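Local atomic coordinates of transcriptional regulator, TetR family (Marinobacter aquaeolei, PDB entry 3NNR), a protein that probably binds DNA as a dimeric TetR-family transcriptional regulator, with a helix-turn-helix head joined to an all-helical C-terminal domain. Residues A[11-16]-A[33-38]; A[58-63]-A[97-102]; A[149-154]-A[192-197]. All coordinates share one frame; numbering follows the deposited sequence.

Contact 1: residues A[11-16]-A[33-38]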
loop_
_atom_site.group_PDB
_atom_site.type_symbol
_atom_site.label_atom_id
_atom_site.label_comp_id
_atom_site.label_asym_id
_atom_site.label_seq_id
_atom_site.Cartn_x
_atom_site.Cartn_y
_atom_site.Cartn_z
ATOM N N LEU A 11 17.069 -13.469 16.812
ATOM C CA LEU A 11 15.781 -13.035 16.233
ATOM C C LEU A 11 15.496 -11.570 16.605
ATOM O O LEU A 11 15.096 -10.801 15.763
ATOM C CB LEU A 11 14.622 -13.929 16.696
ATOM C CG LEU A 11 14.506 -15.375 16.181
ATOM C CD1 LEU A 11 13.564 -16.203 17.074
ATOM C CD2 LEU A 11 14.030 -15.388 14.723
ATOM N N LEU A 12 15.758 -11.189 17.849
ATOM C CA LEU A 12 15.501 -9.814 18.324
ATOM C C LEU A 12 16.397 -8.787 17.590
ATOM O O LEU A 12 15.908 -7.744 17.095
ATOM C CB LEU A 12 15.712 -9.713 19.847
ATOM C CG LEU A 12 14.843 -8.729 20.647
ATOM C CD1 LEU A 12 15.535 -8.444 21.998
ATOM C CD2 LEU A 12 14.496 -7.401 19.925
ATOM N N SER A 13 17.689 -9.087 17.526
ATOM C CA SER A 13 18.655 -8.231 16.856
ATOM C C SER A 13 18.463 -8.163 15.344
ATOM O O SER A 13 18.635 -7.099 14.756
ATOM C CB SER A 13 20.088 -8.645 17.172
ATOM O OG SER A 13 20.408 -8.316 18.502
ATOM N N SER A 14 18.126 -9.283 14.717
ATOM C CA SER A 14 17.859 -9.284 13.273
ATOM C C SER A 14 16.693 -8.366 12.959
ATOM O O SER A 14 16.789 -7.549 12.029
ATOM C CB SER A 14 17.570 -10.665 12.765
ATOM O OG SER A 14 18.718 -11.439 12.908
ATOM N N LEU A 15 15.617 -8.469 13.738
ATOM C CA LEU A 15 14.454 -7.575 13.589
ATOM C C LEU A 15 14.850 -6.078 13.671
ATOM O O LEU A 15 14.403 -5.282 12.843
ATOM C CB LEU A 15 13.378 -7.916 14.642
ATOM C CG LEU A 15 12.106 -7.051 14.722
ATOM C CD1 LEU A 15 11.289 -7.167 13.453
ATOM C CD2 LEU A 15 11.302 -7.434 15.970
ATOM N N GLU A 16 15.706 -5.736 14.645
ATOM C CA GLU A 16 16.196 -4.352 14.877
ATOM C C GLU A 16 16.984 -3.844 13.673
ATOM O O GLU A 16 16.769 -2.720 13.209
ATOM C CB GLU A 16 17.109 -4.260 16.125
ATOM C CG GLU A 16 17.565 -2.822 16.515
ATOM C CD GLU A 16 18.807 -2.784 17.405
ATOM O OE1 GLU A 16 19.018 -3.715 18.215
ATOM O OE2 GLU A 16 19.573 -1.804 17.287
ATOM N N ALA A 33 28.193 -10.107 13.603
ATOM C CA ALA A 33 29.072 -9.029 14.078
ATOM C C ALA A 33 28.413 -8.172 15.177
ATOM O O ALA A 33 29.057 -7.891 16.201
ATOM C CB ALA A 33 29.554 -8.162 12.916
ATOM N N HIS A 34 27.138 -7.810 14.972
ATOM C CA HIS A 34 26.339 -6.989 15.923
ATOM C C HIS A 34 26.260 -7.717 17.256
ATOM O O HIS A 34 26.574 -7.143 18.297
ATOM C CB HIS A 34 24.926 -6.720 15.351
ATOM C CG HIS A 34 24.048 -5.812 16.182
ATOM N ND1 HIS A 34 24.153 -4.435 16.160
ATOM C CD2 HIS A 34 22.971 -6.089 16.963
ATOM C CE1 HIS A 34 23.224 -3.911 16.941
ATOM N NE2 HIS A 34 22.486 -4.892 17.432
ATOM N N LEU A 35 25.900 -9.004 17.194
ATOM C CA LEU A 35 25.810 -9.848 18.395
ATOM C C LEU A 35 27.125 -10.363 18.981
ATOM O O LEU A 35 27.086 -10.971 20.046
ATOM C CB LEU A 35 24.872 -11.030 18.140
ATOM C CG LEU A 35 23.391 -10.733 18.055
ATOM C CD1 LEU A 35 22.704 -12.050 17.744
ATOM C CD2 LEU A 35 22.897 -10.140 19.377
ATOM N N ALA A 36 28.266 -10.098 18.339
ATOM C CA ALA A 36 29.590 -10.575 18.821
ATOM C C ALA A 36 29.665 -12.127 18.981
ATOM O O ALA A 36 30.215 -12.625 19.958
ATOM C CB ALA A 36 30.013 -9.835 20.126
ATOM N N ILE A 37 29.026 -12.847 18.043
ATOM C CA ILE A 37 29.034 -14.300 17.947
ATOM C C ILE A 37 29.650 -14.620 16.596
ATOM O O ILE A 37 29.498 -13.853 15.669
ATOM C CB ILE A 37 27.618 -14.965 18.094
ATOM C CG1 ILE A 37 26.633 -14.576 16.980
ATOM C CG2 ILE A 37 27.029 -14.627 19.451
ATOM C CD1 ILE A 37 25.389 -15.492 16.924
ATOM N N SER A 38 30.354 -15.738 16.482
ATOM C CA SER A 38 30.979 -16.088 15.209
ATOM C C SER A 38 29.918 -16.385 14.132
ATOM O O SER A 38 28.758 -16.637 14.472
ATOM C CB SER A 38 31.851 -17.325 15.369
ATOM O OG SER A 38 31.034 -18.445 15.633
#

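Contact 2: residues A[58-63]-A[97-102]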
loop_
_atom_site.group_PDB
_atom_site.type_symbol
_atom_site.label_atom_id
_atom_site.label_comp_id
_atom_site.label_asym_id
_atom_site.label_seq_id
_atom_site.Cartn_x
_atom_site.Cartn_y
_atom_site.Cartn_z
ATOM N N GLN A 58 6.645 -15.687 11.727
ATOM C CA GLN A 58 5.838 -16.570 12.561
ATOM C C GLN A 58 5.499 -15.970 13.925
ATOM O O GLN A 58 4.454 -16.339 14.477
ATOM C CB GLN A 58 6.493 -17.936 12.744
ATOM C CG GLN A 58 6.439 -18.796 11.511
ATOM C CD GLN A 58 7.140 -20.143 11.680
ATOM O OE1 GLN A 58 8.222 -20.253 12.281
ATOM N NE2 GLN A 58 6.533 -21.166 11.125
ATOM N N GLU A 59 6.377 -15.111 14.472
ATOM C CA GLU A 59 6.102 -14.419 15.745
ATOM C C GLU A 59 5.067 -13.306 15.509
ATOM O O GLU A 59 4.211 -13.118 16.349
ATOM C CB GLU A 59 7.344 -13.814 16.436
ATOM C CG GLU A 59 8.540 -14.761 16.792
ATOM C CD GLU A 59 8.211 -15.925 17.746
ATOM O OE1 GLU A 59 7.307 -15.778 18.612
ATOM O OE2 GLU A 59 8.891 -16.991 17.635
ATOM N N TYR A 60 5.175 -12.581 14.394
ATOM C CA TYR A 60 4.230 -11.506 14.004
ATOM C C TYR A 60 2.846 -12.107 13.769
ATOM O O TYR A 60 1.864 -11.618 14.314
ATOM C CB TYR A 60 4.728 -10.767 12.748
ATOM C CG TYR A 60 3.809 -9.682 12.166
ATOM C CD1 TYR A 60 3.428 -8.537 12.897
ATOM C CD2 TYR A 60 3.346 -9.784 10.879
ATOM C CE1 TYR A 60 2.561 -7.538 12.324
ATOM C CE2 TYR A 60 2.522 -8.834 10.328
ATOM C CZ TYR A 60 2.130 -7.711 11.034
ATOM O OH TYR A 60 1.310 -6.823 10.343
ATOM N N GLU A 61 2.805 -13.190 12.998
ATOM C CA GLU A 61 1.588 -13.957 12.712
ATOM C C GLU A 61 0.886 -14.369 14.019
ATOM O O GLU A 61 -0.312 -14.134 14.176
ATOM C CB GLU A 61 1.957 -15.193 11.876
ATOM C CG GLU A 61 0.797 -16.026 11.351
ATOM C CD GLU A 61 1.224 -17.323 10.679
ATOM O OE1 GLU A 61 2.201 -17.986 11.125
ATOM O OE2 GLU A 61 0.523 -17.704 9.722
ATOM N N LYS A 62 1.633 -14.951 14.960
ATOM C CA LYS A 62 1.067 -15.347 16.271
ATOM C C LYS A 62 0.508 -14.162 17.034
ATOM O O LYS A 62 -0.528 -14.279 17.679
ATOM C CB LYS A 62 2.097 -16.051 17.170
ATOM C CG LYS A 62 2.355 -17.520 16.842
ATOM C CD LYS A 62 3.555 -18.107 17.654
ATOM C CE LYS A 62 4.043 -19.447 17.056
ATOM N NZ LYS A 62 5.503 -19.704 17.285
ATOM N N LEU A 63 1.195 -13.031 16.946
ATOM C CA LEU A 63 0.812 -11.817 17.661
ATOM C C LEU A 63 -0.503 -11.264 17.129
ATOM O O LEU A 63 -1.439 -11.046 17.889
ATOM C CB LEU A 63 1.902 -10.740 17.528
ATOM C CG LEU A 63 1.939 -9.658 18.597
ATOM C CD1 LEU A 63 2.530 -10.297 19.853
ATOM C CD2 LEU A 63 2.738 -8.412 18.149
ATOM N N PHE A 97 9.934 -3.689 8.733
ATOM C CA PHE A 97 10.836 -4.256 7.691
ATOM C C PHE A 97 10.109 -5.207 6.724
ATOM O O PHE A 97 10.474 -5.309 5.556
ATOM C CB PHE A 97 12.034 -5.018 8.310
ATOM C CG PHE A 97 11.740 -6.472 8.585
ATOM C CD1 PHE A 97 11.042 -6.851 9.707
ATOM C CD2 PHE A 97 12.094 -7.463 7.646
ATOM C CE1 PHE A 97 10.725 -8.203 9.945
ATOM C CE2 PHE A 97 11.768 -8.788 7.854
ATOM C CZ PHE A 97 11.075 -9.166 9.010
ATOM N N PHE A 98 9.099 -5.903 7.227
ATOM C CA PHE A 98 8.389 -6.922 6.462
ATOM C C PHE A 98 7.614 -6.348 5.274
ATOM O O PHE A 98 7.891 -6.702 4.128
ATOM C CB PHE A 98 7.497 -7.720 7.399
ATOM C CG PHE A 98 6.892 -8.921 6.779
ATOM C CD1 PHE A 98 7.633 -10.072 6.629
ATOM C CD2 PHE A 98 5.562 -8.923 6.388
ATOM C CE1 PHE A 98 7.076 -11.198 6.058
ATOM C CE2 PHE A 98 4.995 -10.042 5.821
ATOM C CZ PHE A 98 5.756 -11.179 5.647
ATOM N N HIS A 99 6.708 -5.415 5.539
ATOM C CA HIS A 99 5.892 -4.814 4.453
ATOM C C HIS A 99 6.686 -3.973 3.456
ATOM O O HIS A 99 6.256 -3.798 2.310
ATOM C CB HIS A 99 4.712 -4.044 5.018
ATOM C CG HIS A 99 3.841 -4.899 5.876
ATOM N ND1 HIS A 99 4.117 -5.120 7.211
ATOM C CD2 HIS A 99 2.745 -5.641 5.580
ATOM C CE1 HIS A 99 3.206 -5.943 7.703
ATOM N NE2 HIS A 99 2.360 -6.270 6.737
ATOM N N ARG A 100 7.858 -3.518 3.885
ATOM C CA ARG A 100 8.738 -2.698 3.071
ATOM C C ARG A 100 9.367 -3.498 1.926
ATOM O O ARG A 100 9.421 -3.004 0.799
ATOM C CB ARG A 100 9.792 -2.083 3.966
ATOM C CG ARG A 100 10.786 -1.168 3.289
ATOM C CD ARG A 100 11.424 -0.288 4.356
ATOM N NE ARG A 100 12.227 -1.043 5.287
ATOM C CZ ARG A 100 12.547 -0.690 6.535
ATOM N NH1 ARG A 100 12.083 0.397 7.117
ATOM N NH2 ARG A 100 13.330 -1.493 7.234
ATOM N N ASP A 101 9.815 -4.722 2.219
ATOM C CA ASP A 101 10.437 -5.596 1.241
ATOM C C ASP A 101 9.542 -6.793 0.947
ATOM O O ASP A 101 10.012 -7.832 0.438
ATOM C CB ASP A 101 11.849 -6.003 1.722
ATOM C CG ASP A 101 12.914 -4.970 1.372
ATOM O OD1 ASP A 101 12.874 -4.434 0.238
ATOM O OD2 ASP A 101 13.853 -4.768 2.174
ATOM N N LEU A 102 8.237 -6.599 1.107
ATOM C CA LEU A 102 7.302 -7.728 1.061
ATOM C C LEU A 102 7.484 -8.623 -0.148
ATOM O O LEU A 102 7.714 -9.808 -0.007
ATOM C CB LEU A 102 5.839 -7.237 1.134
ATOM C CG LEU A 102 4.707 -8.276 1.270
ATOM C CD1 LEU A 102 4.993 -9.172 2.453
ATOM C CD2 LEU A 102 3.296 -7.617 1.364
#

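Contact 3: residues A[149-154]-A[192-197]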
loop_
_atom_site.group_PDB
_atom_site.type_symbol
_atom_site.label_atom_id
_atom_site.label_comp_id
_atom_site.label_asym_id
_atom_site.label_seq_id
_atom_site.Cartn_x
_atom_site.Cartn_y
_atom_site.Cartn_z
ATOM N N SER A 149 -17.445 -7.483 2.025
ATOM C CA SER A 149 -16.156 -8.080 1.598
ATOM C C SER A 149 -15.272 -7.035 0.932
ATOM O O SER A 149 -14.056 -7.016 1.153
ATOM C CB SER A 149 -16.347 -9.221 0.591
ATOM O OG SER A 149 -17.213 -10.204 1.101
ATOM N N ALA A 150 -15.902 -6.209 0.090
ATOM C CA ALA A 150 -15.247 -5.099 -0.592
ATOM C C ALA A 150 -14.742 -4.095 0.450
ATOM O O ALA A 150 -13.568 -3.736 0.442
ATOM C CB ALA A 150 -16.196 -4.424 -1.553
HETATM N N MSE A 151 -15.616 -3.671 1.353
HETATM C CA MSE A 151 -15.206 -2.714 2.390
HETATM C C MSE A 151 -14.086 -3.211 3.284
HETATM O O MSE A 151 -13.259 -2.406 3.701
HETATM C CB MSE A 151 -16.387 -2.269 3.242
HETATM C CG MSE A 151 -17.125 -1.136 2.615
HETATM SE SE MSE A 151 -18.891 -1.051 3.274
HETATM C CE MSE A 151 -18.686 -1.655 5.175
ATOM N N SER A 152 -14.085 -4.518 3.567
ATOM C CA SER A 152 -13.075 -5.156 4.399
ATOM C C SER A 152 -11.716 -5.121 3.734
ATOM O O SER A 152 -10.715 -4.835 4.369
ATOM C CB SER A 152 -13.487 -6.602 4.743
ATOM O OG SER A 152 -14.645 -6.626 5.587
ATOM N N LEU A 153 -11.688 -5.414 2.446
ATOM C CA LEU A 153 -10.465 -5.307 1.668
ATOM C C LEU A 153 -9.915 -3.863 1.687
ATOM O O LEU A 153 -8.708 -3.687 1.872
ATOM C CB LEU A 153 -10.689 -5.800 0.230
ATOM C CG LEU A 153 -9.487 -5.991 -0.680
ATOM C CD1 LEU A 153 -8.418 -6.823 -0.003
ATOM C CD2 LEU A 153 -9.927 -6.629 -2.000
ATOM N N ASN A 154 -10.793 -2.852 1.560
ATOM C CA ASN A 154 -10.365 -1.436 1.617
ATOM C C ASN A 154 -9.697 -1.089 2.946
ATOM O O ASN A 154 -8.700 -0.390 2.952
ATOM C CB ASN A 154 -11.508 -0.465 1.301
ATOM C CG ASN A 154 -11.866 -0.426 -0.187
ATOM O OD1 ASN A 154 -11.073 -0.785 -1.047
ATOM N ND2 ASN A 154 -13.056 0.043 -0.484
ATOM N N THR A 192 -12.770 6.823 8.438
ATOM C CA THR A 192 -13.381 7.556 7.334
ATOM C C THR A 192 -14.132 6.601 6.402
ATOM O O THR A 192 -15.135 6.999 5.820
ATOM C CB THR A 192 -12.332 8.348 6.537
ATOM O OG1 THR A 192 -11.694 9.275 7.422
ATOM C CG2 THR A 192 -12.951 9.102 5.380
ATOM N N LEU A 193 -13.665 5.354 6.278
ATOM C CA LEU A 193 -14.359 4.352 5.453
ATOM C C LEU A 193 -15.769 4.055 5.968
ATOM O O LEU A 193 -16.664 3.869 5.159
ATOM C CB LEU A 193 -13.586 3.027 5.351
ATOM C CG LEU A 193 -12.196 3.074 4.752
ATOM C CD1 LEU A 193 -11.511 1.716 4.927
ATOM C CD2 LEU A 193 -12.276 3.497 3.283
ATOM N N GLU A 194 -15.959 4.045 7.284
ATOM C CA GLU A 194 -17.266 3.725 7.885
ATOM C C GLU A 194 -18.094 4.930 8.344
ATOM O O GLU A 194 -19.158 4.711 8.896
ATOM C CB GLU A 194 -17.101 2.691 9.013
ATOM C CG GLU A 194 -16.383 1.367 8.579
ATOM C CD GLU A 194 -17.116 0.539 7.486
ATOM O OE1 GLU A 194 -18.358 0.323 7.595
ATOM O OE2 GLU A 194 -16.426 0.071 6.537
ATOM N N VAL A 195 -17.641 6.169 8.085
ATOM C CA VAL A 195 -18.405 7.406 8.396
ATOM C C VAL A 195 -19.871 7.436 7.895
ATOM O O VAL A 195 -20.766 7.686 8.702
ATOM C CB VAL A 195 -17.672 8.716 7.895
ATOM C CG1 VAL A 195 -18.652 9.948 7.776
ATOM C CG2 VAL A 195 -16.490 9.043 8.804
ATOM N N PRO A 196 -20.120 7.209 6.585
ATOM C CA PRO A 196 -21.516 7.253 6.102
ATOM C C PRO A 196 -22.423 6.079 6.522
ATOM O O PRO A 196 -23.644 6.213 6.400
ATOM C CB PRO A 196 -21.355 7.292 4.589
ATOM C CG PRO A 196 -20.115 6.535 4.352
ATOM C CD PRO A 196 -19.200 6.830 5.501
ATOM N N TYR A 197 -21.843 4.960 6.984
ATOM C CA TYR A 197 -22.622 3.803 7.467
ATOM C C TYR A 197 -22.948 3.833 8.982
ATOM O O TYR A 197 -23.594 2.895 9.493
ATOM C CB TYR A 197 -21.920 2.483 7.125
ATOM C CG TYR A 197 -21.630 2.296 5.653
ATOM C CD1 TYR A 197 -22.680 2.151 4.719
ATOM C CD2 TYR A 197 -20.304 2.236 5.179
ATOM C CE1 TYR A 197 -22.416 1.975 3.336
ATOM C CE2 TYR A 197 -20.030 2.059 3.807
ATOM C CZ TYR A 197 -21.087 1.920 2.894
ATOM O OH TYR A 197 -20.800 1.735 1.561
#

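Contact 1: residues A[11-16]-A[33-38]
Ser-13, on helix 6-21, meets two neighbouring side chains of helix 28-35, His-34 and Leu-35. Its OG lies at the edge of the imidazole and close to the ring plane, 3.7 Å from CD2 of His-34, while the same oxygen approaches the methyl CD2 of Leu-35 at 3.2 Å. CB of Ser-13 lies behind, 3.9 Å from CD2 of His-34 and from CD2 of Leu-35. His-34 reaches across because its CG stands anti to the backbone nitrogen (chi1 -176°), which carries the ring out toward helix 6-21. One turn further along that helix, Glu-16 brings its extended chain to the NE2 end of the imidazole. The two side chains cross at about a right angle, and the carboxylate and ring planes are 78° apart. OE1 of Glu-16 comes in obliquely, 3.7 Å from NE2 of His-34, but Glu-16 has two modelled conformers and this loose polar approach is doubtful. Leu-35 also packs on Lys-9 and Ile-10, and His-34 on Leu-17. Directly after Leu-35, Ala-36 takes a positive phi (57°) in a Schellman motif, and Ser-38 N-caps the next helix, its OG accepting from the backbone N of Asn-41. Helix, turn and capped second helix form the predicted helix-turn-helix of the TetR family, here packed against the N-terminal helix.

Contact 2: residues A[58-63]-A[97-102]
The imidazole of His-99 has CD2 of Phe-98 over the centre of one face, 4.0 Å above the plane, and the hydroxyl end of Tyr-60 at its edge. There OH of Tyr-60 lies near the imidazole plane, 3.4 Å from CE1 of His-99, with CZ of the same tyrosine following at 3.9 Å from that CE1. Seen from the phenol, CE1 of His-99 approaches obliquely; the two planes stand 81° apart and the centroids are separated by 5.9 Å. Tyr-60 reaches helix 96-100 with its CG anti to the backbone nitrogen (chi1 176°), which directs the phenol that way, while Phe-98, beside His-99, also lays its CB over one face of the Phe-97 ring. The Tyr-60 hydroxyl and His-99 NE2 do not bond to each other: both hydrogen-bond to the same oxygen of a bound, unidentified molecule, which bridges the two side chains. Around them, Tyr-60 meets the ring of Tyr-95, both side chains pack on Leu-92 of helix 78-94, and Tyr-116 touches His-99 and stands edge-to-face with Phe-98. The unidentified molecule probably came from the crystallisation liquor, but its position between helices 49-67 and 96-100 is consistent with the ligand pocket that TetR-family regulators commonly hold in the C-terminal domain.

Contact 3: residues A[149-154]-A[192-197]
Met-151, deposited as selenomethionine, reaches from helix 145-160 to both Glu-194 and Tyr-197. Its selenium lies 3.4 Å from CE2 of Tyr-197 and 4.1 Å from the centroid of that ring, 43° off the ring normal, so it approaches the phenol obliquely. This is a Met-aromatic contact made with selenium in place of sulfur. The terminal methyl is directed to the carboxylate: CE of Met-151 is 3.1 Å from OE1 and 3.2 Å from OE2 of Glu-194. Such an approach is tight for a methyl and an oxygen, and with the methionine chain bent at an unusual chi3 (34°) its detail is doubtful. That bend swings CE toward the acid while the selenium stays near the ring. The chain of Glu-194 is itself bent, at chi2 (-62°), which brings its carboxylate to this side. Asn-154, about one turn along helix 145-160 from Met-151, receives the methyl CD1 of Leu-193, which is 3.9 Å from C of Asn-154 and 4.2 Å from its CB. The contact thus joins helix 145-160 to the end of helix 186-194 and the residues that follow it, within the all-helical C-terminal domain and in the part of the fold through which TetR-family regulators generally dimerise. Here ND2 of Asn-154 donates to the backbone O of Gln-189 of the second subunit, Leu-193 packs on Leu-193 of that chain, and Tyr-197 and Pro-196 pack reciprocally with Pro-196 and Tyr-197 of the second subunit. Within the chain, Glu-194 also touches Ile-140 and, on helix 110-136, Phe-131, while the backbone of Tyr-197 is hydrogen-bonded to that of Gln-141. Behind Met-151, Ser-152 faces helix 110-136, where it lies against Ile-127 and Phe-131.

How the contacts relate
From the N terminus the three contacts follow in series, none nested in or crossing another. Contact 1 closes a short loop of 16 residues within the predicted DNA-binding head. Contact 2 closes a 33-residue loop, from helix 49-67 through helix 78-94 to helix 96-100. Contact 3 spans 37 residues, some of them not modelled, and joins helix 145-160 to helix 186-194. Contacts 1 and 2 touch where CD1 of Leu-15 packs 3.7 Å from CE1 of Phe-97, linking the head to the C-terminal domain. Contact 3 lies across the chain's centre from contact 1, their centres about 41 Å apart; segments of contacts 2 and 3 both meet the second subunit.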